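Long-range contacts in AA9 family lytic polysaccharide monooxygenase B (PDB 5NNS), which depolymerises crystalline and amorphous polysaccharides by copper-dependent oxidation of scissile glycosidic bonds, yielding C1-oxidised products: residues 114-120 with 209-215; 158-164 with 201-207; 78-84 with 124-130. The contacts are given in a common frame with arbitrary orientation. Where two conformers were deposited one is given. Numbering follows the deposited sequence.

Contact 1 of 3, residues 114-120 with 209-215; sequences LVSGTLT and HETETNY. With NAG (2-acetamido-2-deoxy-beta-D-glucopyranose), chain C.
Residues 114-120 end strand 106-116 and turn away at Gly117 (phi 78°); residues 209-215 are a loop running the opposite way. CA distances fix the antiparallel course: Leu114-Tyr215 6.2 Å, Thr118-Thr213 4.4 Å, Thr120-Glu210 5.4 Å. One backbone hydrogen bond joins them directly, Leu119 N to Glu212 O at 2.9 Å; that acceptor also receives a CA-H...O contact from Thr118 CA (3.1 Å). A type I turn from His209 to Glu212 is closed by Glu212 N to His209 O, 3.1 Å. Thr120 OG1 (chi1 p) gives a weak hydrogen bond to Glu210 O at 3.3 Å, while Thr118 OG1 finds a partner in Ser121.

Near the strand, waters satisfy the backbone. Water 1 accepts from Leu114 N and donates to Tyr215 O (both 2.8 Å); water 2 donates to Leu114 O (2.9 Å) and weakly to Thr213 O (3.3 Å); water 3 donates to Gly117 O (2.6 Å) and Thr213 O (2.7 Å). Beside the water-bridged backbone atoms, Tyr215 CB lies 4.1 Å from both Leu114 CB and Leu119 CD2 (chi1 m, chi2 t), and the Tyr215 hydroxyl is satisfied by Gly201.

Asn214 ND2 is bonded to NAG C1 (1.5 Å), and Glu212 OE2 lies 3.0 Å from NAG N2. A strand end thus meets a long C-terminal surface loop of the AA9 fold, one carrying both an N-glycosylation site and the glucan-binding Glu210.

Contact 2 of 3, residues 158-164 with 201-207; sequences IHTSNQP and GVNIDIY
Ile158 forms the apolar centre between residues 158-164, the loop joining strands 147-157 and 165-176, and the loop 201-207, extended at Asn203 to Asp205. Its CB lies 3.9 Å from Ile204 CG2 and its CD1 4.1 Å from Ile206 CG2; Tyr215 and Ile82 extend this cluster. A second apolar point lies at the far end of the loop, where Pro164 CG meets Val202 CG1 at 3.8 Å.

The backbones run antiparallel, with CA distances of 4.3 Å for Ser161-Asp205, 4.9 Å for Asn162-Asn203 and 5.8 Å for Pro164-Val202. A type II turn from Thr160 to Gln163 (Gln163 N to Thr160 O, 3.2 Å) puts Asn162 at phi 66° and directs its N to Ile204 O at 2.8 Å. Water 4 bridges the two backbones, donating to Ile158 O (2.7 Å) and Ile204 O (2.9 Å) and accepting from Ile206 N (3.1 Å).

Side-chain hydrogen bonds make up the polar edge: Asn162 ND2 to Asn203 OD1 at 3.1 Å, Ser161 OG (chi1 m) to Asp205 OD1 at 2.7 Å, and Tyr207 OH (chi1 m) to His159 O at 2.7 Å. Asp205 OD1 also accepts weakly from Tyr207 N (3.3 Å), and Asp205 OD2 is hydrogen-bonded to Ser208 OG.

Asp205 and Tyr207 bind the glucan chain, and His159, an O2-binding residue by similarity, stacks on the copper ligand His80. Short hydrogen bonds to Ser161 and His159 tie Asp205 and Tyr207 to the loop that carries His159, consistent with a set spacing between glucan-binding surface and copper site.

Contact 3 of 3, residues 78-84 with 124-130; sequences WPHTIGP and WGMGQLV. With CU (copper (II) ion), chain E.
This is a loop-on-helix contact beside the copper site: residues 78-84, linking strand 70-75 to strand 85-91, lie along the short helix 125-131. The chains run in roughly opposite directions, with CA pairs Trp78-Val130 6.1 Å, Thr81-Gly127 4.4 Å, Ile82-Trp124 5.9 Å and Pro84-Gly125 5.3 Å, the last step reversing where the helix starts. Trp124 is the N-cap residue; the helical bond Gln128 N to Trp124 O measures 3.0 Å.

Met126 (chi1 t, chi2 t, chi3 m) reaches into the loop. Its SD accepts a weak hydrogen bond from Trp78 NE1 at 3.3 Å and lies at the edge of the indole, a Met-aromatic contact 4.5 Å from the five-membered ring centroid. Met126 N donates weakly to Gly83 O, 3.3 Å. Glycine suits position 83, since an ideal CB would fall 3.2 Å from Met126 CE, and at phi 144° it would also jam against the preceding carbonyl.

Trp124 lays one indole face against the loop: Ile82 CG2 makes a CH-pi contact 3.9 Å from the five-membered ring centroid, and Gly83 N is 3.5 Å from CD2. Water 5 bridges Thr81 O and Trp124 N, both at 2.9 Å. The imidazole of His80 leads away from the helix, with NE2 2.1 Å from the copper; together with His1 and Tyr167 it forms the LPMO copper site, whose two histidines make the histidine brace.

The three contacts lie on the same side of the chain's centre, with contact centres about 12 Å (1 and 2) and about 14 Å (1 and 3, 2 and 3) apart. Contact 3 closes before contact 2 opens; contact 1 spans contact 2 and alternates with contact 3. The six-stranded sheet connects them: strand 106-116 enters contact 1, strand 123-124 leads into the helix of contact 3, and strand 147-157 runs into contact 2. Tyr215 touches Gly201, Ile158, Pro84 and Trp124, so it joins all three, while Ile158 N is hydrogen-bonded to Ile82 O at 3.0 Å. Glycan-bearing loop, glucan-binding loop and copper-binding loop thus form one continuous region.

Contact 1 of 3, residues 114-120 with 209-215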
# COMPACT_ATOMS: atom_id res chain seq x y z
N LEU A 114 -2.41 15.60 -0.03
CA LEU A 114 -2.31 16.91 -0.69
C LEU A 114 -1.19 17.69 0.00
O LEU A 114 -1.34 18.05 1.16
CB LEU A 114 -3.63 17.66 -0.62
CG LEU A 114 -3.68 19.05 -1.25
CD1 LEU A 114 -3.24 19.01 -2.71
CD2 LEU A 114 -5.08 19.63 -1.11
N VAL A 115 -0.09 17.90 -0.70
CA VAL A 115 1.09 18.57 -0.14
C VAL A 115 0.88 20.08 -0.09
O VAL A 115 1.23 20.73 0.89
CB VAL A 115 2.37 18.21 -0.93
CG1 VAL A 115 3.57 19.04 -0.47
CG2 VAL A 115 2.66 16.71 -0.77
N SER A 116 0.34 20.64 -1.17
CA SER A 116 -0.02 22.06 -1.22
C SER A 116 -0.96 22.31 -2.38
O SER A 116 -1.17 21.44 -3.23
CB SER A 116 1.22 22.95 -1.37
OG SER A 116 1.63 23.03 -2.72
N GLY A 117 -1.51 23.52 -2.43
CA GLY A 117 -2.44 23.90 -3.48
C GLY A 117 -3.82 23.34 -3.23
O GLY A 117 -4.16 22.91 -2.12
N THR A 118 -4.63 23.35 -4.28
CA THR A 118 -6.01 22.92 -4.20
C THR A 118 -6.12 21.50 -4.70
O THR A 118 -5.19 20.98 -5.32
CB THR A 118 -6.91 23.81 -5.07
OG1 THR A 118 -6.49 23.72 -6.43
CG2 THR A 118 -6.84 25.26 -4.60
N LEU A 119 -7.27 20.88 -4.44
CA LEU A 119 -7.51 19.50 -4.89
C LEU A 119 -7.23 19.33 -6.39
O LEU A 119 -6.64 18.33 -6.80
CB LEU A 119 -8.96 19.08 -4.60
CG LEU A 119 -9.46 19.00 -3.15
CD1 LEU A 119 -10.95 18.69 -3.15
CD2 LEU A 119 -8.70 17.95 -2.34
N THR A 120 -7.63 20.32 -7.18
CA THR A 120 -7.58 20.24 -8.65
C THR A 120 -6.33 20.79 -9.34
O THR A 120 -6.06 20.44 -10.50
CB THR A 120 -8.79 20.95 -9.26
OG1 THR A 120 -8.81 22.32 -8.82
CG2 THR A 120 -10.07 20.26 -8.85
N HIS A 209 -15.03 21.21 -5.86
CA HIS A 209 -14.30 21.70 -4.68
C HIS A 209 -12.91 22.18 -5.12
O HIS A 209 -11.90 21.88 -4.46
CB HIS A 209 -14.17 20.60 -3.62
CG HIS A 209 -15.47 20.18 -3.02
ND1 HIS A 209 -16.20 19.11 -3.49
CD2 HIS A 209 -16.19 20.71 -2.00
CE1 HIS A 209 -17.30 18.99 -2.78
NE2 HIS A 209 -17.32 19.95 -1.87
N GLU A 210 -12.88 22.95 -6.20
CA GLU A 210 -11.62 23.30 -6.87
C GLU A 210 -10.77 24.34 -6.14
O GLU A 210 -9.61 24.54 -6.50
CB GLU A 210 -11.89 23.78 -8.31
CG GLU A 210 -12.64 22.77 -9.17
CD GLU A 210 -12.24 22.81 -10.64
OE1 GLU A 210 -12.00 23.90 -11.19
OE2 GLU A 210 -12.19 21.72 -11.27
N THR A 211 -11.35 25.01 -5.14
CA THR A 211 -10.61 25.91 -4.24
C THR A 211 -10.27 25.28 -2.88
O THR A 211 -9.61 25.91 -2.07
CB THR A 211 -11.40 27.22 -3.99
OG1 THR A 211 -12.53 26.97 -3.15
CG2 THR A 211 -11.86 27.85 -5.31
N GLU A 212 -10.72 24.04 -2.64
CA GLU A 212 -10.43 23.32 -1.39
C GLU A 212 -8.95 22.95 -1.29
O GLU A 212 -8.38 22.38 -2.21
CB GLU A 212 -11.28 22.05 -1.30
CG GLU A 212 -11.10 21.27 -0.00
CD GLU A 212 -12.04 20.07 0.11
OE1 GLU A 212 -13.19 20.16 -0.36
OE2 GLU A 212 -11.62 19.04 0.68
N THR A 213 -8.35 23.26 -0.14
CA THR A 213 -6.94 23.03 0.14
C THR A 213 -6.68 21.99 1.25
O THR A 213 -5.52 21.73 1.59
CB THR A 213 -6.28 24.36 0.53
OG1 THR A 213 -6.99 24.92 1.63
CG2 THR A 213 -6.32 25.34 -0.65
N ASN A 214 -7.73 21.38 1.80
CA ASN A 214 -7.60 20.32 2.80
C ASN A 214 -8.03 18.98 2.23
O ASN A 214 -8.96 18.90 1.44
CB ASN A 214 -8.40 20.62 4.09
CG ASN A 214 -9.91 20.70 3.86
OD1 ASN A 214 -10.39 21.62 3.20
ND2 ASN A 214 -10.65 19.72 4.40
N TYR A 215 -7.33 17.92 2.63
CA TYR A 215 -7.71 16.56 2.27
C TYR A 215 -7.31 15.63 3.40
O TYR A 215 -6.13 15.36 3.61
CB TYR A 215 -7.05 16.15 0.95
CG TYR A 215 -7.35 14.73 0.52
CD1 TYR A 215 -8.49 14.43 -0.23
CD2 TYR A 215 -6.49 13.68 0.85
CE1 TYR A 215 -8.76 13.14 -0.63
CE2 TYR A 215 -6.75 12.38 0.45
CZ TYR A 215 -7.89 12.11 -0.29
OH TYR A 215 -8.16 10.81 -0.69
C1 NAG C . -12.10 19.68 4.31
C2 NAG C . -12.65 18.25 4.41
C3 NAG C . -14.14 18.23 4.71
C4 NAG C . -14.44 19.03 5.97
C5 NAG C . -13.96 20.47 5.77
C6 NAG C . -14.18 21.26 7.05
C7 NAG C . -11.64 16.48 3.03
C8 NAG C . -11.59 15.85 1.67
N2 NAG C . -12.46 17.52 3.17
O3 NAG C . -14.56 16.87 4.85
O4 NAG C . -15.84 19.00 6.27
O5 NAG C . -12.57 20.51 5.40
O6 NAG C . -13.64 22.58 6.91
O7 NAG C . -10.96 16.05 3.95
O HOH W 1 -3.60 15.47 2.47
O HOH W 2 -3.64 19.18 2.50
O HOH W 3 -3.26 22.37 0.31

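Contact 2 of 3, residues 158-164 with 201-207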
# COMPACT_ATOMS: atom_id res chain seq x y z
N ILE A 158 -8.21 9.67 -7.25
CA ILE A 158 -9.52 10.32 -7.04
C ILE A 158 -9.85 11.35 -8.14
O ILE A 158 -10.56 12.33 -7.90
CB ILE A 158 -9.62 10.94 -5.63
CG1 ILE A 158 -8.56 12.03 -5.40
CG2 ILE A 158 -9.48 9.85 -4.58
CD1 ILE A 158 -8.70 12.75 -4.07
N HIS A 159 -9.35 11.08 -9.33
CA HIS A 159 -9.57 11.90 -10.52
C HIS A 159 -10.96 11.73 -11.14
O HIS A 159 -11.38 12.59 -11.93
CB HIS A 159 -8.50 11.63 -11.59
CG HIS A 159 -8.43 10.19 -12.01
ND1 HIS A 159 -7.72 9.24 -11.31
CD2 HIS A 159 -9.00 9.55 -13.05
CE1 HIS A 159 -7.85 8.07 -11.91
NE2 HIS A 159 -8.62 8.23 -12.97
N THR A 160 -11.65 10.63 -10.84
CA THR A 160 -13.03 10.41 -11.30
C THR A 160 -14.01 10.73 -10.18
O THR A 160 -13.95 10.12 -9.12
CB THR A 160 -13.26 8.96 -11.75
OG1 THR A 160 -12.33 8.66 -12.79
CG2 THR A 160 -14.67 8.74 -12.29
N SER A 161 -14.91 11.68 -10.45
CA SER A 161 -15.90 12.16 -9.48
C SER A 161 -16.66 11.05 -8.77
O SER A 161 -17.38 10.30 -9.40
CB SER A 161 -16.93 13.06 -10.18
OG SER A 161 -16.28 14.17 -10.74
N ASN A 162 -16.46 10.95 -7.46
CA ASN A 162 -17.20 10.02 -6.58
C ASN A 162 -16.95 8.52 -6.81
O ASN A 162 -17.70 7.69 -6.29
CB ASN A 162 -18.70 10.34 -6.59
CG ASN A 162 -18.99 11.79 -6.28
OD1 ASN A 162 -19.29 12.58 -7.18
ND2 ASN A 162 -18.87 12.17 -5.01
N GLN A 163 -15.94 8.18 -7.62
CA GLN A 163 -15.50 6.81 -7.80
C GLN A 163 -14.04 6.75 -7.35
O GLN A 163 -13.15 7.22 -8.06
CB GLN A 163 -15.61 6.36 -9.26
CG GLN A 163 -15.35 4.86 -9.46
CD GLN A 163 -15.29 4.44 -10.91
OE1 GLN A 163 -14.36 3.77 -11.33
NE2 GLN A 163 -16.29 4.84 -11.69
N PRO A 164 -13.80 6.22 -6.14
CA PRO A 164 -12.42 6.04 -5.69
C PRO A 164 -11.79 4.86 -6.41
O PRO A 164 -12.49 3.90 -6.73
CB PRO A 164 -12.56 5.74 -4.20
CG PRO A 164 -13.92 5.16 -4.06
CD PRO A 164 -14.76 5.86 -5.07
N GLY A 201 -12.29 11.79 2.09
CA GLY A 201 -11.24 11.52 1.11
C GLY A 201 -11.51 10.36 0.16
O GLY A 201 -10.72 10.15 -0.77
N VAL A 202 -12.60 9.62 0.37
CA VAL A 202 -12.93 8.43 -0.43
C VAL A 202 -14.04 8.70 -1.43
O VAL A 202 -13.91 8.33 -2.60
CB VAL A 202 -13.33 7.23 0.48
CG1 VAL A 202 -13.78 6.03 -0.35
CG2 VAL A 202 -12.16 6.85 1.37
N ASN A 203 -15.13 9.31 -0.97
CA ASN A 203 -16.27 9.67 -1.81
C ASN A 203 -16.19 11.17 -2.04
O ASN A 203 -16.79 11.96 -1.31
CB ASN A 203 -17.58 9.26 -1.12
CG ASN A 203 -18.80 9.51 -1.99
OD1 ASN A 203 -18.71 9.66 -3.21
ND2 ASN A 203 -19.97 9.51 -1.35
N ILE A 204 -15.44 11.55 -3.06
CA ILE A 204 -15.08 12.94 -3.29
C ILE A 204 -15.23 13.28 -4.76
O ILE A 204 -14.92 12.47 -5.63
CB ILE A 204 -13.63 13.22 -2.79
CG1 ILE A 204 -13.30 14.72 -2.87
CG2 ILE A 204 -12.60 12.41 -3.56
CD1 ILE A 204 -12.13 15.11 -1.99
N ASP A 205 -15.73 14.48 -5.02
CA ASP A 205 -15.77 15.05 -6.35
C ASP A 205 -14.89 16.28 -6.26
O ASP A 205 -15.33 17.32 -5.78
CB ASP A 205 -17.22 15.41 -6.72
CG ASP A 205 -17.33 16.17 -8.05
OD1 ASP A 205 -16.40 16.13 -8.88
OD2 ASP A 205 -18.39 16.79 -8.25
N ILE A 206 -13.65 16.14 -6.70
CA ILE A 206 -12.67 17.24 -6.63
C ILE A 206 -13.09 18.46 -7.48
O ILE A 206 -12.76 19.60 -7.14
CB ILE A 206 -11.22 16.79 -7.00
CG1 ILE A 206 -11.11 16.35 -8.47
CG2 ILE A 206 -10.75 15.69 -6.06
CD1 ILE A 206 -9.69 16.01 -8.89
N TYR A 207 -13.84 18.21 -8.55
CA TYR A 207 -14.24 19.25 -9.52
C TYR A 207 -15.33 20.21 -9.01
O TYR A 207 -15.47 21.31 -9.55
CB TYR A 207 -14.64 18.61 -10.85
CG TYR A 207 -13.58 17.65 -11.32
CD1 TYR A 207 -12.29 18.11 -11.63
CD2 TYR A 207 -13.82 16.28 -11.38
CE1 TYR A 207 -11.29 17.23 -12.02
CE2 TYR A 207 -12.83 15.39 -11.78
CZ TYR A 207 -11.56 15.88 -12.09
OH TYR A 207 -10.55 15.05 -12.48
O HOH W 4 -13.05 13.31 -7.72

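Contact 3 of 3, residues 78-84 with 124-130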
# COMPACT_ATOMS: atom_id res chain seq x y z
N TRP A 78 3.18 5.33 -14.29
CA TRP A 78 1.89 5.52 -13.65
C TRP A 78 1.15 6.70 -14.28
O TRP A 78 1.72 7.81 -14.35
CB TRP A 78 2.08 5.71 -12.14
CG TRP A 78 0.80 5.79 -11.39
CD1 TRP A 78 0.29 6.88 -10.78
CD2 TRP A 78 -0.13 4.73 -11.17
NE1 TRP A 78 -0.92 6.58 -10.20
CE2 TRP A 78 -1.20 5.26 -10.42
CE3 TRP A 78 -0.18 3.38 -11.55
CZ2 TRP A 78 -2.31 4.48 -10.03
CZ3 TRP A 78 -1.27 2.62 -11.16
CH2 TRP A 78 -2.32 3.17 -10.42
N PRO A 79 -0.09 6.48 -14.76
CA PRO A 79 -0.82 7.52 -15.50
C PRO A 79 -1.61 8.54 -14.68
O PRO A 79 -2.08 9.53 -15.25
CB PRO A 79 -1.77 6.71 -16.38
CG PRO A 79 -2.05 5.50 -15.56
CD PRO A 79 -0.78 5.18 -14.83
N HIS A 80 -1.78 8.33 -13.38
CA HIS A 80 -2.61 9.21 -12.57
C HIS A 80 -1.79 10.05 -11.61
O HIS A 80 -0.75 9.62 -11.13
CB HIS A 80 -3.67 8.39 -11.86
CG HIS A 80 -4.50 7.57 -12.79
ND1 HIS A 80 -5.12 8.12 -13.89
CD2 HIS A 80 -4.76 6.25 -12.83
CE1 HIS A 80 -5.76 7.17 -14.55
NE2 HIS A 80 -5.55 6.02 -13.93
N THR A 81 -2.25 11.27 -11.37
CA THR A 81 -1.49 12.25 -10.60
C THR A 81 -2.22 12.84 -9.38
O THR A 81 -1.60 13.56 -8.60
CB THR A 81 -1.06 13.40 -11.52
OG1 THR A 81 -2.20 13.88 -12.25
CG2 THR A 81 -0.02 12.90 -12.51
N ILE A 82 -3.49 12.50 -9.19
CA ILE A 82 -4.31 13.12 -8.13
C ILE A 82 -4.78 12.07 -7.12
O ILE A 82 -5.58 11.19 -7.43
CB ILE A 82 -5.53 13.85 -8.73
CG1 ILE A 82 -5.08 14.94 -9.71
CG2 ILE A 82 -6.41 14.44 -7.64
CD1 ILE A 82 -6.15 15.36 -10.71
N GLY A 83 -4.24 12.17 -5.90
CA GLY A 83 -4.64 11.36 -4.76
C GLY A 83 -3.46 11.01 -3.86
O GLY A 83 -2.31 11.28 -4.22
N PRO A 84 -3.73 10.42 -2.68
CA PRO A 84 -2.66 10.10 -1.75
C PRO A 84 -1.92 8.81 -2.09
O PRO A 84 -2.45 7.96 -2.80
CB PRO A 84 -3.40 9.94 -0.42
CG PRO A 84 -4.74 9.43 -0.81
CD PRO A 84 -5.06 10.18 -2.07
N TRP A 124 0.18 16.51 -5.23
CA TRP A 124 -0.19 15.29 -4.51
C TRP A 124 0.99 14.32 -4.42
O TRP A 124 1.89 14.34 -5.26
CB TRP A 124 -1.35 14.59 -5.22
CG TRP A 124 -2.66 15.32 -5.21
CD1 TRP A 124 -3.11 16.22 -6.12
CD2 TRP A 124 -3.70 15.17 -4.24
NE1 TRP A 124 -4.38 16.66 -5.78
CE2 TRP A 124 -4.76 16.03 -4.63
CE3 TRP A 124 -3.85 14.41 -3.08
CZ2 TRP A 124 -5.94 16.13 -3.91
CZ3 TRP A 124 -5.02 14.52 -2.35
CH2 TRP A 124 -6.05 15.38 -2.77
N GLY A 125 0.96 13.47 -3.40
CA GLY A 125 1.91 12.36 -3.28
C GLY A 125 2.02 11.50 -4.53
O GLY A 125 3.11 11.08 -4.92
N MET A 126 0.88 11.26 -5.18
CA MET A 126 0.84 10.45 -6.40
C MET A 126 1.60 11.12 -7.55
O MET A 126 2.25 10.43 -8.33
CB MET A 126 -0.60 10.18 -6.82
CG MET A 126 -0.75 9.02 -7.79
SD MET A 126 -2.48 8.69 -8.17
CE MET A 126 -3.09 8.16 -6.57
N GLY A 127 1.49 12.45 -7.64
CA GLY A 127 2.31 13.24 -8.55
C GLY A 127 3.79 13.19 -8.22
O GLY A 127 4.63 13.18 -9.13
N GLN A 128 4.12 13.15 -6.94
CA GLN A 128 5.51 13.00 -6.49
C GLN A 128 6.07 11.61 -6.83
O GLN A 128 7.22 11.49 -7.23
CB GLN A 128 5.64 13.28 -4.99
CG GLN A 128 5.45 14.74 -4.61
CD GLN A 128 5.49 14.97 -3.11
OE1 GLN A 128 5.06 14.13 -2.33
NE2 GLN A 128 5.99 16.13 -2.71
N LEU A 129 5.24 10.58 -6.66
CA LEU A 129 5.59 9.20 -7.02
C LEU A 129 5.98 9.09 -8.51
O LEU A 129 7.03 8.54 -8.84
CB LEU A 129 4.42 8.27 -6.70
CG LEU A 129 4.56 6.75 -6.89
CD1 LEU A 129 3.67 6.05 -5.88
CD2 LEU A 129 4.21 6.29 -8.30
N VAL A 130 5.13 9.64 -9.38
CA VAL A 130 5.39 9.64 -10.83
C VAL A 130 6.72 10.35 -11.13
O VAL A 130 7.55 9.82 -11.86
CB VAL A 130 4.23 10.31 -11.61
CG1 VAL A 130 4.58 10.50 -13.08
CG2 VAL A 130 2.94 9.50 -11.48
CU CU E . -6.02 3.97 -14.22
O HOH W 5 0.18 15.75 -8.02